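Local coordinates for endo-1,3-beta-glucanase, family GH16 (Zobellia galactanivorans, PDB 5FUI), which probably binds laminarin, a beta-1,3-glucan, through this C-terminal family 6 carbohydrate-binding module of a marine laminarinase, at residues N57-R63 with N126-K132; Y18-V24 with G42-P48. All blocks are in the same frame, centred on the assembly; numbering follows the deposited sequence.

Contact 1: N57-R63 with N126-K132; sequences NYLIEYR and NWIRITK. With MG (magnesium ion), chain E.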
loop_
_atom_site.group_PDB
_atom_site.type_symbol
_atom_site.label_atom_id
_atom_site.label_comp_id
_atom_site.label_asym_id
_atom_site.label_seq_id
_atom_site.Cartn_x
_atom_site.Cartn_y
_atom_site.Cartn_z
ATOM N N ASN A 57 15.827 0.846 -9.630
ATOM C CA ASN A 57 15.304 1.236 -8.340
ATOM C C ASN A 57 14.104 2.134 -8.470
ATOM O O ASN A 57 14.083 3.052 -9.265
ATOM C CB ASN A 57 16.396 1.790 -7.433
ATOM C CG ASN A 57 17.459 0.728 -7.164
ATOM O OD1 ASN A 57 17.182 -0.436 -6.772
ATOM N ND2 ASN A 57 18.678 1.112 -7.442
ATOM N N TYR A 58 13.079 1.810 -7.723
ATOM C CA TYR A 58 11.863 2.612 -7.695
ATOM C C TYR A 58 11.605 3.140 -6.275
ATOM O O TYR A 58 11.903 2.436 -5.260
ATOM C CB TYR A 58 10.642 1.742 -8.021
ATOM C CG TYR A 58 10.570 1.345 -9.463
ATOM C CD1 TYR A 58 11.350 0.317 -9.976
ATOM C CD2 TYR A 58 9.748 2.055 -10.356
ATOM C CE1 TYR A 58 11.295 -0.057 -11.295
ATOM C CE2 TYR A 58 9.647 1.732 -11.708
ATOM C CZ TYR A 58 10.449 0.658 -12.192
ATOM O OH TYR A 58 10.363 0.363 -13.549
ATOM N N LEU A 59 11.000 4.327 -6.243
ATOM C CA LEU A 59 10.440 4.831 -4.956
ATOM C C LEU A 59 8.972 4.427 -4.955
ATOM O O LEU A 59 8.210 4.762 -5.914
ATOM C CB LEU A 59 10.583 6.391 -4.887
ATOM C CG LEU A 59 10.036 6.978 -3.573
ATOM C CD1 LEU A 59 10.942 6.558 -2.412
ATOM C CD2 LEU A 59 10.013 8.546 -3.786
ATOM N N ILE A 60 8.559 3.751 -3.866
ATOM C CA ILE A 60 7.136 3.424 -3.739
ATOM C C ILE A 60 6.657 4.114 -2.435
ATOM O O ILE A 60 7.173 3.888 -1.341
ATOM C CB ILE A 60 6.829 1.927 -3.680
ATOM C CG1 ILE A 60 7.555 1.168 -4.878
ATOM C CG2 ILE A 60 5.299 1.780 -3.709
ATOM C CD1 ILE A 60 7.151 -0.321 -4.922
ATOM N N GLU A 61 5.694 5.017 -2.647
ATOM C CA GLU A 61 5.102 5.857 -1.564
ATOM C C GLU A 61 3.750 5.338 -1.206
ATOM O O GLU A 61 3.020 4.873 -2.094
ATOM C CB GLU A 61 4.910 7.304 -2.026
ATOM C CG GLU A 61 6.223 8.108 -2.200
ATOM C CD GLU A 61 5.884 9.378 -2.909
ATOM O OE1 GLU A 61 5.728 9.330 -4.152
ATOM O OE2 GLU A 61 5.722 10.458 -2.228
ATOM N N TYR A 62 3.413 5.424 0.077
ATOM C CA TYR A 62 2.149 4.945 0.617
ATOM C C TYR A 62 1.537 6.032 1.464
ATOM O O TYR A 62 2.161 6.510 2.431
ATOM C CB TYR A 62 2.327 3.650 1.500
ATOM C CG TYR A 62 3.020 2.532 0.753
ATOM C CD1 TYR A 62 4.379 2.427 0.678
ATOM C CD2 TYR A 62 2.234 1.573 0.063
ATOM C CE1 TYR A 62 4.968 1.366 -0.030
ATOM C CE2 TYR A 62 2.814 0.511 -0.656
ATOM C CZ TYR A 62 4.155 0.445 -0.700
ATOM O OH TYR A 62 4.726 -0.607 -1.365
ATOM N N ARG A 63 0.329 6.459 1.085
ATOM C CA ARG A 63 -0.405 7.523 1.805
ATOM C C ARG A 63 -1.255 6.873 2.840
ATOM O O ARG A 63 -2.246 6.191 2.542
ATOM C CB ARG A 63 -1.182 8.377 0.819
ATOM C CG ARG A 63 -1.887 9.639 1.386
ATOM C CD ARG A 63 -0.771 10.615 1.810
ATOM N NE ARG A 63 -1.367 11.908 2.207
ATOM C CZ ARG A 63 -0.648 12.910 2.723
ATOM N NH1 ARG A 63 0.689 12.786 2.921
ATOM N NH2 ARG A 63 -1.266 14.055 3.095
ATOM N N ASN A 126 -4.717 5.387 1.582
ATOM C CA ASN A 126 -5.435 6.165 0.589
ATOM C C ASN A 126 -4.970 5.774 -0.855
ATOM O O ASN A 126 -5.812 5.466 -1.743
ATOM C CB ASN A 126 -5.234 7.687 0.843
ATOM C CG ASN A 126 -5.950 8.585 -0.146
ATOM O OD1 ASN A 126 -6.769 8.155 -0.927
ATOM N ND2 ASN A 126 -5.635 9.895 -0.087
ATOM N N TRP A 127 -3.645 5.725 -1.051
ATOM C CA TRP A 127 -3.104 5.412 -2.370
ATOM C C TRP A 127 -1.652 4.978 -2.198
ATOM O O TRP A 127 -1.049 5.088 -1.146
ATOM C CB TRP A 127 -3.203 6.630 -3.378
ATOM C CG TRP A 127 -2.780 7.964 -2.887
ATOM C CD1 TRP A 127 -3.616 9.056 -2.604
ATOM C CD2 TRP A 127 -1.411 8.414 -2.636
ATOM N NE1 TRP A 127 -2.834 10.151 -2.181
ATOM C CE2 TRP A 127 -1.511 9.825 -2.203
ATOM C CE3 TRP A 127 -0.112 7.820 -2.746
ATOM C CZ2 TRP A 127 -0.394 10.602 -1.942
ATOM C CZ3 TRP A 127 0.996 8.631 -2.401
ATOM C CH2 TRP A 127 0.854 9.958 -1.994
ATOM N N ILE A 128 -1.153 4.452 -3.323
ATOM C CA ILE A 128 0.208 4.029 -3.534
ATOM C C ILE A 128 0.752 4.831 -4.748
ATOM O O ILE A 128 0.013 5.032 -5.739
ATOM C CB ILE A 128 0.323 2.501 -3.841
ATOM C CG1 ILE A 128 -0.369 1.656 -2.747
ATOM C CG2 ILE A 128 1.800 2.108 -4.020
ATOM C CD1 ILE A 128 -1.676 1.048 -3.211
ATOM N N ARG A 129 2.009 5.297 -4.694
ATOM C CA ARG A 129 2.601 6.009 -5.856
ATOM C C ARG A 129 3.957 5.424 -6.106
ATOM O O ARG A 129 4.810 5.383 -5.233
ATOM C CB ARG A 129 2.615 7.534 -5.540
ATOM C CG ARG A 129 3.147 8.407 -6.664
ATOM C CD ARG A 129 2.732 9.878 -6.493
ATOM N NE ARG A 129 3.274 10.438 -5.284
ATOM C CZ ARG A 129 2.731 11.432 -4.534
ATOM N NH1 ARG A 129 1.578 12.017 -4.950
ATOM N NH2 ARG A 129 3.412 11.791 -3.384
ATOM N N ILE A 130 4.172 5.089 -7.380
ATOM C CA ILE A 130 5.400 4.452 -7.817
ATOM C C ILE A 130 6.174 5.413 -8.744
ATOM O O ILE A 130 5.558 5.877 -9.732
ATOM C CB ILE A 130 5.147 3.099 -8.517
ATOM C CG1 ILE A 130 4.447 2.139 -7.511
ATOM C CG2 ILE A 130 6.470 2.510 -9.072
ATOM C CD1 ILE A 130 3.808 0.866 -8.154
ATOM N N THR A 131 7.443 5.702 -8.448
ATOM C CA THR A 131 8.241 6.676 -9.228
ATOM C C THR A 131 9.593 6.066 -9.601
ATOM O O THR A 131 10.270 5.488 -8.801
ATOM C CB THR A 131 8.498 7.961 -8.388
ATOM O OG1 THR A 131 7.222 8.496 -8.035
ATOM C CG2 THR A 131 9.254 8.994 -9.218
ATOM N N LYS A 132 10.002 6.208 -10.878
ATOM C CA LYS A 132 11.412 5.821 -11.129
ATOM C C LYS A 132 12.299 6.986 -11.379
ATOM O O LYS A 132 11.855 7.837 -12.112
ATOM C CB LYS A 132 11.553 4.721 -12.148
ATOM C CG LYS A 132 13.024 4.286 -12.334
ATOM C CD LYS A 132 13.028 2.798 -12.506
ATOM C CE LYS A 132 14.406 2.269 -12.818
ATOM N NZ LYS A 132 14.831 2.803 -14.157
HETATM MG MG MG E . -7.867 6.549 -2.264
HETATM O O HOH W 1 6.753 7.423 -5.673
HETATM O O HOH W 2 -9.099 8.040 -3.580
#
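Strands 57-63 and 126-131 run antiparallel at 165°, their axes 4.6 Å apart at closest approach. Paired backbone hydrogen bonds tie Leu59 to Thr131 (N to O 2.9 Å, O to N 2.8 Å) and Glu61 to Arg129 (2.8 Å both ways, N to O). Asn126 N is hydrogen-bonded to Arg63 O (2.8 Å). Ile60-Ile130 and Tyr62-Ile128 are the non-hydrogen-bonded pairs. Their side chains share the inner face: Ile60 CG2 meets Ile128 CG2 at 3.5 Å. Phe114 and Leu116 of the opposing sheet pack here.

The other face is more polar. Arg129 grips Glu61 in a two-pronged salt bridge, NE to OE1 and NH2 to OE2, both 2.9 Å. Water 1 lies among Glu61 OE1 (2.6 Å), Arg129 O (2.9 Å) and Thr131 OG1 (2.6 Å), the last also hydrogen-bonded to Thr10. Arg63 CB makes a CH-pi contact 3.4 Å from the Trp127 six-membered ring centre. Glu31 takes a salt bridge from Arg63 and a hydrogen bond from Asn126 ND2. These are the two central strands of one CBM6 beta-sandwich sheet; Asn126, near the start of strand 124-131, binds its magnesium through O and OD1 (2.4 Å each), beside Glu14, Glu16 and Glu34.

Contact 2: Y18-V24 with G42-P48; sequences YLYSNDV and GSWMSYP. With APY (2-aminomethyl-pyridine), chain C.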
loop_
_atom_site.group_PDB
_atom_site.type_symbol
_atom_site.label_atom_id
_atom_site.label_comp_id
_atom_site.label_asym_id
_atom_site.label_seq_id
_atom_site.Cartn_x
_atom_site.Cartn_y
_atom_site.Cartn_z
ATOM N N TYR A 18 -8.356 -2.086 -5.527
ATOM C CA TYR A 18 -7.896 -3.485 -5.545
ATOM C C TYR A 18 -8.877 -4.436 -6.280
ATOM O O TYR A 18 -10.099 -4.137 -6.312
ATOM C CB TYR A 18 -7.738 -4.046 -4.116
ATOM C CG TYR A 18 -8.888 -3.803 -3.173
ATOM C CD1 TYR A 18 -10.076 -4.586 -3.226
ATOM C CD2 TYR A 18 -8.778 -2.838 -2.191
ATOM C CE1 TYR A 18 -11.144 -4.351 -2.321
ATOM C CE2 TYR A 18 -9.770 -2.607 -1.301
ATOM C CZ TYR A 18 -10.944 -3.378 -1.349
ATOM O OH TYR A 18 -11.962 -3.100 -0.462
ATOM N N LEU A 19 -8.360 -5.484 -6.919
ATOM C CA LEU A 19 -9.280 -6.509 -7.533
ATOM C C LEU A 19 -9.690 -7.488 -6.479
ATOM O O LEU A 19 -10.838 -7.900 -6.502
ATOM C CB LEU A 19 -8.595 -7.188 -8.699
ATOM C CG LEU A 19 -9.344 -8.278 -9.447
ATOM C CD1 LEU A 19 -10.542 -7.672 -10.128
ATOM C CD2 LEU A 19 -8.412 -8.926 -10.510
ATOM N N TYR A 20 -8.774 -7.899 -5.579
ATOM C CA TYR A 20 -9.148 -8.837 -4.523
ATOM C C TYR A 20 -8.690 -8.250 -3.227
ATOM O O TYR A 20 -7.713 -7.559 -3.201
ATOM C CB TYR A 20 -8.508 -10.186 -4.699
ATOM C CG TYR A 20 -8.702 -10.790 -6.115
ATOM C CD1 TYR A 20 -9.908 -11.334 -6.518
ATOM C CD2 TYR A 20 -7.618 -10.818 -6.975
ATOM C CE1 TYR A 20 -10.024 -11.906 -7.804
ATOM C CE2 TYR A 20 -7.671 -11.359 -8.218
ATOM C CZ TYR A 20 -8.861 -11.908 -8.638
ATOM O OH TYR A 20 -8.853 -12.431 -9.931
ATOM N N SER A 21 -9.363 -8.655 -2.154
ATOM C CA SER A 21 -8.969 -8.242 -0.810
ATOM C C SER A 21 -9.491 -9.266 0.206
ATOM O O SER A 21 -10.386 -10.144 -0.100
ATOM C CB SER A 21 -9.544 -6.873 -0.424
ATOM O OG SER A 21 -10.989 -6.952 -0.354
ATOM N N ASN A 22 -8.963 -9.160 1.416
ATOM C CA ASN A 22 -9.462 -9.922 2.548
ATOM C C ASN A 22 -9.615 -8.976 3.709
ATOM O O ASN A 22 -8.675 -8.314 4.049
ATOM C CB ASN A 22 -8.428 -11.004 2.954
ATOM C CG ASN A 22 -8.794 -11.715 4.248
ATOM O OD1 ASN A 22 -7.980 -11.797 5.179
ATOM N ND2 ASN A 22 -9.959 -12.274 4.282
ATOM N N ASP A 23 -10.796 -8.970 4.314
ATOM C CA ASP A 23 -10.992 -8.328 5.612
ATOM C C ASP A 23 -10.588 -6.862 5.666
ATOM O O ASP A 23 -9.937 -6.410 6.604
ATOM C CB ASP A 23 -10.344 -9.156 6.759
ATOM C CG ASP A 23 -10.843 -8.804 8.122
ATOM O OD1 ASP A 23 -11.958 -8.190 8.239
ATOM O OD2 ASP A 23 -10.072 -9.013 9.109
ATOM N N VAL A 24 -11.049 -6.103 4.663
ATOM C CA VAL A 24 -10.908 -4.648 4.716
ATOM C C VAL A 24 -12.206 -3.995 4.302
ATOM O O VAL A 24 -13.111 -4.686 3.765
ATOM C CB VAL A 24 -9.776 -4.154 3.773
ATOM C CG1 VAL A 24 -8.404 -4.759 4.161
ATOM C CG2 VAL A 24 -10.113 -4.362 2.293
ATOM N N GLY A 42 -3.610 -9.805 9.069
ATOM C CA GLY A 42 -4.003 -10.783 8.089
ATOM C C GLY A 42 -4.922 -10.310 6.985
ATOM O O GLY A 42 -5.186 -11.034 5.993
ATOM N N SER A 43 -5.412 -9.042 7.080
ATOM C CA SER A 43 -6.046 -8.374 5.921
ATOM C C SER A 43 -5.012 -8.169 4.794
ATOM O O SER A 43 -3.822 -8.099 5.043
ATOM C CB SER A 43 -6.508 -7.002 6.359
ATOM O OG SER A 43 -7.476 -7.096 7.399
ATOM N N TRP A 44 -5.503 -8.103 3.551
ATOM C CA TRP A 44 -4.659 -7.797 2.439
ATOM C C TRP A 44 -5.418 -7.268 1.271
ATOM O O TRP A 44 -6.680 -7.356 1.226
ATOM C CB TRP A 44 -3.793 -9.020 2.003
ATOM C CG TRP A 44 -4.627 -10.285 1.733
ATOM C CD1 TRP A 44 -4.950 -11.315 2.603
ATOM C CD2 TRP A 44 -5.350 -10.584 0.477
ATOM N NE1 TRP A 44 -5.771 -12.245 1.984
ATOM C CE2 TRP A 44 -6.079 -11.817 0.698
ATOM C CE3 TRP A 44 -5.527 -9.890 -0.758
ATOM C CZ2 TRP A 44 -6.885 -12.361 -0.264
ATOM C CZ3 TRP A 44 -6.324 -10.520 -1.760
ATOM C CH2 TRP A 44 -6.963 -11.720 -1.494
ATOM N N MET A 45 -4.682 -6.730 0.300
ATOM C CA MET A 45 -5.294 -6.212 -0.931
ATOM C C MET A 45 -4.379 -6.574 -2.068
ATOM O O MET A 45 -3.145 -6.512 -1.910
ATOM C CB MET A 45 -5.457 -4.709 -0.874
ATOM C CG MET A 45 -6.350 -4.184 0.230
ATOM S SD MET A 45 -5.418 -3.882 1.829
ATOM C CE MET A 45 -4.666 -2.353 1.452
ATOM N N SER A 46 -4.929 -6.831 -3.238
ATOM C CA SER A 46 -4.115 -7.216 -4.390
ATOM C C SER A 46 -4.522 -6.367 -5.617
ATOM O O SER A 46 -5.703 -6.268 -5.922
ATOM C CB SER A 46 -4.349 -8.715 -4.668
ATOM O OG SER A 46 -3.683 -9.240 -5.775
ATOM N N TYR A 47 -3.520 -5.870 -6.345
ATOM C CA TYR A 47 -3.708 -4.950 -7.502
ATOM C C TYR A 47 -3.036 -5.575 -8.735
ATOM O O TYR A 47 -1.824 -5.645 -8.833
ATOM C CB TYR A 47 -3.011 -3.622 -7.160
ATOM C CG TYR A 47 -3.488 -3.003 -5.870
ATOM C CD1 TYR A 47 -2.898 -3.352 -4.622
ATOM C CD2 TYR A 47 -4.595 -2.085 -5.860
ATOM C CE1 TYR A 47 -3.351 -2.773 -3.429
ATOM C CE2 TYR A 47 -5.043 -1.516 -4.655
ATOM C CZ TYR A 47 -4.447 -1.917 -3.426
ATOM O OH TYR A 47 -4.838 -1.423 -2.231
ATOM N N PRO A 48 -3.823 -6.086 -9.694
ATOM C CA PRO A 48 -3.215 -6.709 -10.888
ATOM C C PRO A 48 -2.692 -5.645 -11.898
ATOM O O PRO A 48 -3.117 -4.474 -11.932
ATOM C CB PRO A 48 -4.367 -7.502 -11.487
ATOM C CG PRO A 48 -5.525 -6.602 -11.225
ATOM C CD PRO A 48 -5.293 -6.245 -9.730
HETATM N N APY C . 0.287 -10.833 -1.897
HETATM C CM APY C . -0.721 -10.110 -1.148
HETATM C C2 APY C . -1.703 -11.260 -1.293
HETATM C C3 APY C . -1.833 -12.150 -0.253
HETATM C C4 APY C . -2.671 -13.285 -0.367
HETATM C C5 APY C . -3.293 -13.543 -1.602
HETATM C C6 APY C . -3.150 -12.651 -2.653
HETATM N N1 APY C . -2.319 -11.560 -2.493
#
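Met45 lies at the apolar centre of this antiparallel strand pair, at one edge of a sheet of the CBM6 beta-sandwich. Its CG touches Tyr18 CD2 at 3.7 Å and its SD lies 3.9 Å from Val24 CG1. Tyr18 CB sits over the face of the Tyr47 ring, 3.7 Å from CE2. Tyr47 OH is hydrogen-bonded to Ala15 O.

On the other face stands Trp44. Asn22 CB lies 3.4 Å from the centre of its five-membered ring, a CH-pi contact, and Tyr20 CB reaches Trp44 CZ3 at 3.7 Å. The opposite face of the indole receives the bound 2-aminomethyl-pyridine, with Trp44 CE2 3.9 Å from C4. Asp76, Gly115 and Tyr117 complete that pocket. The pyridine lying on the indole is consistent with a sugar-binding surface.

The backbones join through hydrogen bonds from Ser46 N to Tyr20 O and Asn22 N to Trp44 O, both 2.9 Å. A classic beta bulge sets Leu19 and Tyr20 opposite the single residue Ser46: Leu19 N is hydrogen-bonded to Ser46 O at 2.9 Å, and Tyr20 N makes a weak 3.5 Å one to the same oxygen. At the polar end, Ser43 OG donates to Asp23 O at 2.7 Å.

Overall arrangement
Contacts 1 and 2 lie on opposite sides of the centre of the chain, their centres about 18 Å apart. Each belongs to a different sheet of the sandwich. The sheets meet in the core where Ile128 CD1 of contact 1 packs 4.1 Å from Tyr47 CZ of contact 2. The contacts come in series: 42-48 is followed in the chain by 57-63, on the next strand. Their sites differ. Contact 1 supplies Asn126 to the magnesium, which is about 9 Å from the nearest atom of the Tyr47 side chain. Contact 2 supplies Trp44 to one 2-aminomethyl-pyridine pocket, and its Ser43 side chain is about 7 Å from the other bound molecule, between nearest atoms.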